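Local coordinates for thioredoxin family protein (Streptococcus pneumoniae, PDB 2YP6), which is a surface-exposed thioredoxin-fold lipoprotein that probably acts as a thiol-disulfide oxidoreductase in resistance to extracellular oxidative stress, at residues I43-A49 with G162-I167; F52-M57 with V135-T139; K70-L74 with F181-N185. Numbering follows the deposited sequence.

Contact 1 (I43-A49 with G162-I167); sequences IAVGKDA and GKIGKI
A salt bridge and three backbone hydrogen bonds join 43-49 to 162-167. Asp48 OD1 meets Lys163 NZ at 2.7 Å; the Lys163 chain (chi1 and chi2 m, chi3 and chi4 t) bends over to reach it. The backbone bonds run Gly46 N to Ile164 O (2.8 Å), Ile164 N to Lys47 O (2.9 Å) and Ala49 N to Gly162 O (2.9 Å), all nearly straight. Between the last two, Asp48 and Lys163 form a single beta bridge with CA atoms 4.2 Å apart, and Lys163 CA lies 3.4 Å from Lys47 O in a CA-H...O contact. Water 1 donates to Ala49 O and Gly162 O, 2.8 Å each. A type II turn, Ala44 to Lys47, is closed by Lys47 N to Ala44 O (3.1 Å); Gly46 takes its third position at phi 93°, psi -10°, as glycine commonly does. The segment before strand 53-56 thus runs along the outermost strand 164-169 of the thioredoxin-fold sheet, where Gly165 and Lys166 make a classic beta bulge opposite Leu157. Ile164 (chi1 m, chi2 t) points toward the loop: its CD1 lies 3.6 Å from Ile43 CD1, its CG1 4.1 Å from Ala49 CB, its CG2 4.2 Å from Val45 CG2. Farther along, Val45 CG2 touches Ile167 CD1 at 3.8 Å, and Tyr156 of strand 154-158 also packs against Ile43, Ile164 and Ile167.

Contact 2 (F52-M57 with V135-T139); sequences FTLQSM and VLYDT
Strands 53-56 and 135-137 are antiparallel neighbours but cross strongly, their short axes 119° apart in direction and 4.7 Å apart at closest approach. Ser56 and Leu136 form a non-hydrogen-bonded pair, CA atoms 4.2 Å apart. On one side of it Tyr137 N donates to Gln55 O (2.9 Å). On the other, Met57 N donates to Val135 O (2.8 Å). Beyond the first of these bonds, water 2 accepts from Gln55 N (2.9 Å) and donates to Tyr137 O (2.7 Å), bridging the widening gap. The pairing attaches strand 53-56, which belongs to the N-terminal hairpin with 61-63, to the central thioredoxin-fold sheet. Leu136 (m, t) packs with CD1 3.6 Å from Phe52 CE1 and CB 3.8 Å from Leu54 CD1. Tyr137 (chi1 m) lays its ring under Met57, whose CA makes a CH-pi contact 4.1 Å from the Tyr137 ring centroid; Met57 CE reaches Val135 CG2 at 3.7 Å. Ser56 OG (chi1 p) bonds Lys60 N, while the Asp138 carboxylate turns to Thr143 and Phe144, the latter lining the ligand pocket.

Contact 3 (K70-L74 with F181-N185); sequences KKVYL and FKEMN
The ammonium of Lys71, at the start of strand 71-76, serves the C-terminal end of helix 174-182. With chi1 m and the remaining torsions t, the side chain extends so that Lys71 NZ donates to Phe181 O at 2.8 Å and, weakly, to Met184 O at 3.4 Å. Phe181 O also receives a weak bond from Met184 N (3.3 Å), so this carbonyl at the helix's C-terminal end has the Lys71 ammonium as its strong donor. Water 4 accepts from Lys71 NZ (2.6 Å) and donates to Met184 O (3.2 Å); water 3 lies at a weak 3.2 Å from Lys71 NZ and donates to the terminal carboxylate at Asn185 OXT (2.9 Å), which Ser160 also binds. The charge of Lys71 is met by a salt bridge to Asp101. Below this polar end, Phe181 (chi1 m) points toward the strand: its CD1 lies 3.7 Å from Lys71 CB, its CZ 3.8 Å from Tyr73 CB, and its ring edge meets Val72 O, 3.5 Å from Phe181 CZ. This is helix-on-sheet packing of the thioredoxin fold: the C-terminal helix lies against interior strand 71-76, Phe181 stacks on Phe102 of strand 102-108 and touches Leu157 of strand 154-158, while Tyr73 packs against helix 88-96.

How the contacts relate
From the first modelled residues, 43-49 waits for 162-167, so contact 1 closes a long loop holding most of the fold. The chain passes directly into 52-57, whose contact 2 with 135-139 closes a shorter loop lying wholly within the first. Contact 3 starts at 70-74, inside both loops, and ends at 181-185, beyond them, so it crosses each. All three reach one sheet: contact 2 on its N-terminal hairpin side, contact 1 at outer strand 164-169, contact 3 at interior strand 71-76, met by the end of helix 174-182. Contacts 1 and 3 touch through the Lys166-Glu183 salt bridge and packing of Met184 on Gly165 and Lys166; contacts 2 and 3 meet where Phe52 packs on Leu74.

Contact 1 (I43-A49 with G162-I167)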
loop_
_atom_site.group_PDB
_atom_site.type_symbol
_atom_site.label_atom_id
_atom_site.label_comp_id
_atom_site.label_asym_id
_atom_site.label_seq_id
_atom_site.Cartn_x
_atom_site.Cartn_y
_atom_site.Cartn_z
ATOM N N ILE A 43 16.611 -3.479 -2.662
ATOM C CA ILE A 43 15.756 -2.459 -2.047
ATOM C C ILE A 43 16.504 -1.790 -0.881
ATOM O O ILE A 43 17.155 -2.452 -0.086
ATOM C CB ILE A 43 14.405 -3.043 -1.559
ATOM C CG1 ILE A 43 13.254 -2.255 -2.173
ATOM C CG2 ILE A 43 14.290 -3.011 -0.042
ATOM C CD1 ILE A 43 11.960 -2.403 -1.430
ATOM N N ALA A 44 16.403 -0.468 -0.801
ATOM C CA ALA A 44 17.150 0.293 0.191
ATOM C C ALA A 44 16.567 1.677 0.288
ATOM O O ALA A 44 16.136 2.268 -0.706
ATOM C CB ALA A 44 18.644 0.360 -0.174
ATOM N N VAL A 45 16.563 2.221 1.488
ATOM C CA VAL A 45 16.208 3.602 1.637
ATOM C C VAL A 45 17.132 4.422 0.766
ATOM O O VAL A 45 18.339 4.166 0.711
ATOM C CB VAL A 45 16.293 4.064 3.115
ATOM C CG1 VAL A 45 16.100 5.566 3.198
ATOM C CG2 VAL A 45 15.241 3.366 3.940
ATOM N N GLY A 46 16.564 5.391 0.057
ATOM C CA GLY A 46 17.358 6.270 -0.787
ATOM C C GLY A 46 17.485 5.815 -2.224
ATOM O O GLY A 46 18.012 6.552 -3.068
ATOM N N LYS A 47 17.055 4.592 -2.501
ATOM C CA LYS A 47 17.162 4.036 -3.844
ATOM C C LYS A 47 15.787 3.926 -4.479
ATOM O O LYS A 47 14.774 3.964 -3.796
ATOM C CB LYS A 47 17.824 2.662 -3.804
ATOM C CG LYS A 47 19.321 2.674 -3.348
ATOM C CD LYS A 47 20.147 3.677 -4.165
ATOM C CE LYS A 47 21.592 3.819 -3.696
ATOM N NZ LYS A 47 22.306 4.858 -4.518
ATOM N N ASP A 48 15.762 3.790 -5.794
ATOM C CA ASP A 48 14.484 3.707 -6.511
ATOM C C ASP A 48 13.605 2.596 -5.959
ATOM O O ASP A 48 14.057 1.461 -5.752
ATOM C CB ASP A 48 14.701 3.438 -8.009
ATOM C CG ASP A 48 15.259 4.619 -8.757
ATOM O OD1 ASP A 48 15.252 5.762 -8.237
ATOM O OD2 ASP A 48 15.716 4.383 -9.893
ATOM N N ALA A 49 12.342 2.917 -5.748
ATOM C CA ALA A 49 11.314 1.910 -5.447
ATOM C C ALA A 49 11.083 1.058 -6.682
ATOM O O ALA A 49 10.913 1.601 -7.765
ATOM C CB ALA A 49 10.009 2.609 -5.049
ATOM N N GLY A 162 10.529 9.104 -6.688
ATOM C CA GLY A 162 10.429 7.658 -6.811
ATOM C C GLY A 162 11.401 6.852 -5.962
ATOM O O GLY A 162 11.528 5.641 -6.178
ATOM N N LYS A 163 12.081 7.516 -5.016
ATOM C CA LYS A 163 13.016 6.850 -4.106
ATOM C C LYS A 163 12.346 6.471 -2.811
ATOM O O LYS A 163 11.516 7.211 -2.293
ATOM C CB LYS A 163 14.187 7.766 -3.720
ATOM C CG LYS A 163 14.799 8.529 -4.835
ATOM C CD LYS A 163 15.412 7.658 -5.833
ATOM C CE LYS A 163 16.297 8.509 -6.717
ATOM N NZ LYS A 163 17.049 7.661 -7.656
ATOM N N ILE A 164 12.737 5.341 -2.245
ATOM C CA ILE A 164 12.248 4.991 -0.927
ATOM C C ILE A 164 12.739 6.045 0.082
ATOM O O ILE A 164 13.951 6.271 0.233
ATOM C CB ILE A 164 12.681 3.579 -0.518
ATOM C CG1 ILE A 164 12.025 2.552 -1.445
ATOM C CG2 ILE A 164 12.289 3.332 0.949
ATOM C CD1 ILE A 164 12.503 1.116 -1.210
ATOM N N GLY A 165 11.804 6.700 0.753
ATOM C CA GLY A 165 12.142 7.684 1.781
ATOM C C GLY A 165 12.121 7.111 3.180
ATOM O O GLY A 165 13.051 7.334 3.955
ATOM N N LYS A 166 11.068 6.362 3.511
ATOM C CA LYS A 166 10.985 5.679 4.799
ATOM C C LYS A 166 10.390 4.302 4.624
ATOM O O LYS A 166 9.680 4.065 3.663
ATOM C CB LYS A 166 10.101 6.436 5.794
ATOM C CG LYS A 166 10.620 7.808 6.160
ATOM C CD LYS A 166 10.539 8.058 7.662
ATOM C CE LYS A 166 10.956 9.479 8.020
ATOM N NZ LYS A 166 10.977 9.666 9.479
ATOM N N ILE A 167 10.697 3.420 5.566
ATOM C CA ILE A 167 10.088 2.108 5.659
ATOM C C ILE A 167 9.624 1.925 7.099
ATOM O O ILE A 167 10.357 2.220 8.047
ATOM C CB ILE A 167 11.096 0.976 5.337
ATOM C CG1 ILE A 167 11.794 1.227 3.994
ATOM C CG2 ILE A 167 10.367 -0.386 5.328
ATOM C CD1 ILE A 167 12.946 0.324 3.747
HETATM O O HOH W 1 10.577 4.294 -8.429
#

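Contact 2 (F52-M57 with V135-T139)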
loop_
_atom_site.group_PDB
_atom_site.type_symbol
_atom_site.label_atom_id
_atom_site.label_comp_id
_atom_site.label_asym_id
_atom_site.label_seq_id
_atom_site.Cartn_x
_atom_site.Cartn_y
_atom_site.Cartn_z
ATOM N N PHE A 52 6.189 -1.554 -10.607
ATOM C CA PHE A 52 5.189 -2.593 -10.732
ATOM C C PHE A 52 4.026 -2.158 -11.602
ATOM O O PHE A 52 3.757 -0.949 -11.789
ATOM C CB PHE A 52 4.713 -3.085 -9.353
ATOM C CG PHE A 52 4.136 -2.005 -8.484
ATOM C CD1 PHE A 52 2.839 -1.545 -8.680
ATOM C CD2 PHE A 52 4.883 -1.460 -7.456
ATOM C CE1 PHE A 52 2.297 -0.529 -7.868
ATOM C CE2 PHE A 52 4.354 -0.450 -6.636
ATOM C CZ PHE A 52 3.069 0.005 -6.836
ATOM N N THR A 53 3.369 -3.168 -12.173
ATOM C CA THR A 53 2.166 -3.011 -12.977
ATOM C C THR A 53 1.173 -4.056 -12.467
ATOM O O THR A 53 1.385 -5.262 -12.640
ATOM C CB THR A 53 2.447 -3.197 -14.474
ATOM O OG1 THR A 53 3.408 -2.216 -14.896
ATOM C CG2 THR A 53 1.180 -3.019 -15.304
ATOM N N LEU A 54 0.109 -3.583 -11.822
ATOM C CA LEU A 54 -0.884 -4.484 -11.207
ATOM C C LEU A 54 -2.332 -4.072 -11.503
ATOM O O LEU A 54 -2.613 -2.882 -11.662
ATOM C CB LEU A 54 -0.691 -4.467 -9.704
ATOM C CG LEU A 54 0.679 -4.888 -9.193
ATOM C CD1 LEU A 54 0.782 -4.596 -7.688
ATOM C CD2 LEU A 54 0.949 -6.358 -9.546
ATOM N N GLN A 55 -3.235 -5.047 -11.573
ATOM C CA GLN A 55 -4.662 -4.777 -11.618
ATOM C C GLN A 55 -5.158 -4.413 -10.210
ATOM O O GLN A 55 -4.793 -5.059 -9.233
ATOM C CB GLN A 55 -5.439 -6.007 -12.121
ATOM C CG GLN A 55 -5.176 -6.348 -13.563
ATOM C CD GLN A 55 -5.582 -5.216 -14.490
ATOM O OE1 GLN A 55 -4.758 -4.677 -15.221
ATOM N NE2 GLN A 55 -6.862 -4.852 -14.461
ATOM N N SER A 56 -6.008 -3.396 -10.121
ATOM C CA SER A 56 -6.656 -3.045 -8.871
ATOM C C SER A 56 -7.901 -3.913 -8.699
ATOM O O SER A 56 -8.358 -4.546 -9.650
ATOM C CB SER A 56 -7.039 -1.564 -8.865
ATOM O OG SER A 56 -8.103 -1.312 -9.768
ATOM N N MET A 57 -8.421 -3.933 -7.475
ATOM C CA MET A 57 -9.657 -4.616 -7.123
ATOM C C MET A 57 -10.801 -4.163 -8.016
ATOM O O MET A 57 -11.733 -4.929 -8.303
ATOM C CB MET A 57 -9.963 -4.266 -5.656
ATOM C CG MET A 57 -11.310 -4.592 -5.156
ATOM S SD MET A 57 -11.232 -4.417 -3.372
ATOM C CE MET A 57 -10.936 -2.673 -3.160
ATOM N N VAL A 135 -6.715 -1.079 -3.687
ATOM C CA VAL A 135 -6.120 -2.366 -3.390
ATOM C C VAL A 135 -5.645 -2.977 -4.687
ATOM O O VAL A 135 -6.437 -3.198 -5.603
ATOM C CB VAL A 135 -7.114 -3.337 -2.725
ATOM C CG1 VAL A 135 -6.438 -4.682 -2.457
ATOM C CG2 VAL A 135 -7.681 -2.748 -1.438
ATOM N N LEU A 136 -4.346 -3.232 -4.753
ATOM C CA LEU A 136 -3.737 -3.800 -5.937
ATOM C C LEU A 136 -3.487 -5.289 -5.713
ATOM O O LEU A 136 -3.106 -5.708 -4.619
ATOM C CB LEU A 136 -2.424 -3.098 -6.229
ATOM C CG LEU A 136 -2.503 -1.572 -6.390
ATOM C CD1 LEU A 136 -1.159 -1.082 -6.870
ATOM C CD2 LEU A 136 -3.629 -1.135 -7.321
ATOM N N TYR A 137 -3.679 -6.064 -6.772
ATOM C CA TYR A 137 -3.614 -7.520 -6.703
ATOM C C TYR A 137 -2.279 -8.016 -7.212
ATOM O O TYR A 137 -2.052 -8.081 -8.414
ATOM C CB TYR A 137 -4.691 -8.112 -7.582
ATOM C CG TYR A 137 -6.103 -8.036 -7.041
ATOM C CD1 TYR A 137 -6.364 -7.606 -5.751
ATOM C CD2 TYR A 137 -7.170 -8.438 -7.822
ATOM C CE1 TYR A 137 -7.678 -7.555 -5.256
ATOM C CE2 TYR A 137 -8.473 -8.407 -7.338
ATOM C CZ TYR A 137 -8.720 -7.969 -6.055
ATOM O OH TYR A 137 -10.020 -7.927 -5.589
ATOM N N ASP A 138 -1.422 -8.426 -6.291
ATOM C CA ASP A 138 -0.132 -9.012 -6.632
ATOM C C ASP A 138 -0.326 -10.514 -6.895
ATOM O O ASP A 138 0.072 -11.355 -6.103
ATOM C CB ASP A 138 0.850 -8.792 -5.492
ATOM C CG ASP A 138 2.284 -8.994 -5.917
ATOM O OD1 ASP A 138 2.568 -8.810 -7.115
ATOM O OD2 ASP A 138 3.115 -9.319 -5.050
ATOM N N THR A 139 -0.914 -10.829 -8.034
ATOM C CA THR A 139 -1.321 -12.205 -8.355
ATOM C C THR A 139 -0.169 -13.172 -8.619
ATOM O O THR A 139 -0.382 -14.384 -8.719
ATOM C CB THR A 139 -2.236 -12.218 -9.577
ATOM O OG1 THR A 139 -1.561 -11.550 -10.663
ATOM C CG2 THR A 139 -3.548 -11.547 -9.255
HETATM O O HOH W 2 -2.630 -7.782 -11.033
#

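Contact 3 (K70-L74 with F181-N185)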
loop_
_atom_site.group_PDB
_atom_site.type_symbol
_atom_site.label_atom_id
_atom_site.label_comp_id
_atom_site.label_asym_id
_atom_site.label_seq_id
_atom_site.Cartn_x
_atom_site.Cartn_y
_atom_site.Cartn_z
ATOM N N LYS A 70 4.508 12.326 -7.496
ATOM C CA LYS A 70 3.706 12.234 -6.279
ATOM C C LYS A 70 4.438 11.345 -5.292
ATOM O O LYS A 70 5.006 10.334 -5.680
ATOM C CB LYS A 70 2.312 11.616 -6.544
ATOM C CG LYS A 70 1.429 12.387 -7.521
ATOM C CD LYS A 70 1.204 13.824 -7.058
ATOM C CE LYS A 70 0.171 13.948 -5.939
ATOM N NZ LYS A 70 -0.089 15.396 -5.619
ATOM N N LYS A 71 4.449 11.739 -4.023
ATOM C CA LYS A 71 4.884 10.858 -2.958
ATOM C C LYS A 71 3.870 9.728 -2.896
ATOM O O LYS A 71 2.707 9.913 -3.279
ATOM C CB LYS A 71 4.967 11.635 -1.645
ATOM C CG LYS A 71 5.966 12.810 -1.719
ATOM C CD LYS A 71 5.930 13.738 -0.520
ATOM C CE LYS A 71 6.757 14.989 -0.770
ATOM N NZ LYS A 71 6.658 15.963 0.332
ATOM N N VAL A 72 4.294 8.551 -2.424
ATOM C CA VAL A 72 3.393 7.407 -2.389
ATOM C C VAL A 72 3.497 6.718 -1.035
ATOM O O VAL A 72 4.574 6.472 -0.541
ATOM C CB VAL A 72 3.678 6.407 -3.547
ATOM C CG1 VAL A 72 2.846 5.150 -3.423
ATOM C CG2 VAL A 72 3.417 7.070 -4.921
ATOM N N TYR A 73 2.341 6.433 -0.450
ATOM C CA TYR A 73 2.234 5.605 0.767
ATOM C C TYR A 73 1.862 4.215 0.275
ATOM O O TYR A 73 0.754 4.016 -0.230
ATOM C CB TYR A 73 1.161 6.219 1.629
ATOM C CG TYR A 73 0.823 5.594 2.983
ATOM C CD1 TYR A 73 0.426 4.265 3.115
ATOM C CD2 TYR A 73 0.805 6.382 4.115
ATOM C CE1 TYR A 73 0.065 3.744 4.354
ATOM C CE2 TYR A 73 0.452 5.866 5.359
ATOM C CZ TYR A 73 0.076 4.537 5.467
ATOM O OH TYR A 73 -0.311 4.034 6.713
ATOM N N LEU A 74 2.812 3.272 0.341
ATOM C CA LEU A 74 2.602 1.940 -0.247
ATOM C C LEU A 74 2.556 0.920 0.862
ATOM O O LEU A 74 3.563 0.716 1.524
ATOM C CB LEU A 74 3.725 1.606 -1.229
ATOM C CG LEU A 74 3.612 0.282 -1.969
ATOM C CD1 LEU A 74 2.424 0.245 -2.903
ATOM C CD2 LEU A 74 4.906 0.025 -2.758
ATOM N N PHE A 181 6.344 12.384 5.239
ATOM C CA PHE A 181 6.247 12.924 3.894
ATOM C C PHE A 181 6.721 14.386 3.817
ATOM O O PHE A 181 7.275 14.831 2.786
ATOM C CB PHE A 181 4.834 12.768 3.367
ATOM C CG PHE A 181 4.505 11.381 2.903
ATOM C CD1 PHE A 181 5.294 10.723 1.966
ATOM C CD2 PHE A 181 3.372 10.728 3.380
ATOM C CE1 PHE A 181 4.961 9.464 1.509
ATOM C CE2 PHE A 181 3.037 9.476 2.940
ATOM C CZ PHE A 181 3.830 8.833 1.997
ATOM N N LYS A 182 6.543 15.132 4.899
ATOM C CA LYS A 182 7.064 16.497 4.941
ATOM C C LYS A 182 8.581 16.566 4.903
ATOM O O LYS A 182 9.142 17.559 4.412
ATOM C CB LYS A 182 6.556 17.240 6.173
ATOM C CG LYS A 182 5.128 17.621 6.063
ATOM C CD LYS A 182 4.657 18.317 7.309
ATOM C CE LYS A 182 3.188 18.636 7.195
ATOM N NZ LYS A 182 2.363 17.582 7.825
ATOM N N GLU A 183 9.262 15.546 5.419
ATOM C CA GLU A 183 10.728 15.566 5.436
ATOM C C GLU A 183 11.369 14.914 4.201
ATOM O O GLU A 183 12.594 14.801 4.113
ATOM C CB GLU A 183 11.299 14.988 6.759
ATOM C CG GLU A 183 10.934 13.542 7.134
ATOM C CD GLU A 183 11.736 13.017 8.361
ATOM O OE1 GLU A 183 12.977 13.052 8.315
ATOM O OE2 GLU A 183 11.137 12.573 9.369
ATOM N N MET A 184 10.527 14.480 3.267
ATOM C CA MET A 184 10.945 13.899 1.996
ATOM C C MET A 184 10.839 14.869 0.854
ATOM O O MET A 184 9.966 15.727 0.862
ATOM C CB MET A 184 9.952 12.791 1.630
ATOM C CG MET A 184 10.444 11.437 1.867
ATOM S SD MET A 184 9.077 10.347 1.497
ATOM C CE MET A 184 8.683 10.009 3.146
ATOM N N ASN A 185 11.674 14.684 -0.163
ATOM C CA ASN A 185 11.529 15.441 -1.402
ATOM C C ASN A 185 10.311 15.032 -2.235
ATOM O O ASN A 185 9.753 13.904 -2.145
ATOM C CB ASN A 185 12.784 15.301 -2.267
ATOM C CG ASN A 185 13.985 15.975 -1.654
ATOM O OD1 ASN A 185 13.881 17.069 -1.104
ATOM N ND2 ASN A 185 15.130 15.320 -1.740
ATOM O OXT ASN A 185 9.866 15.863 -3.035
HETATM O O HOH W 3 8.192 17.912 -1.731
HETATM O O HOH W 4 8.069 18.206 0.319
#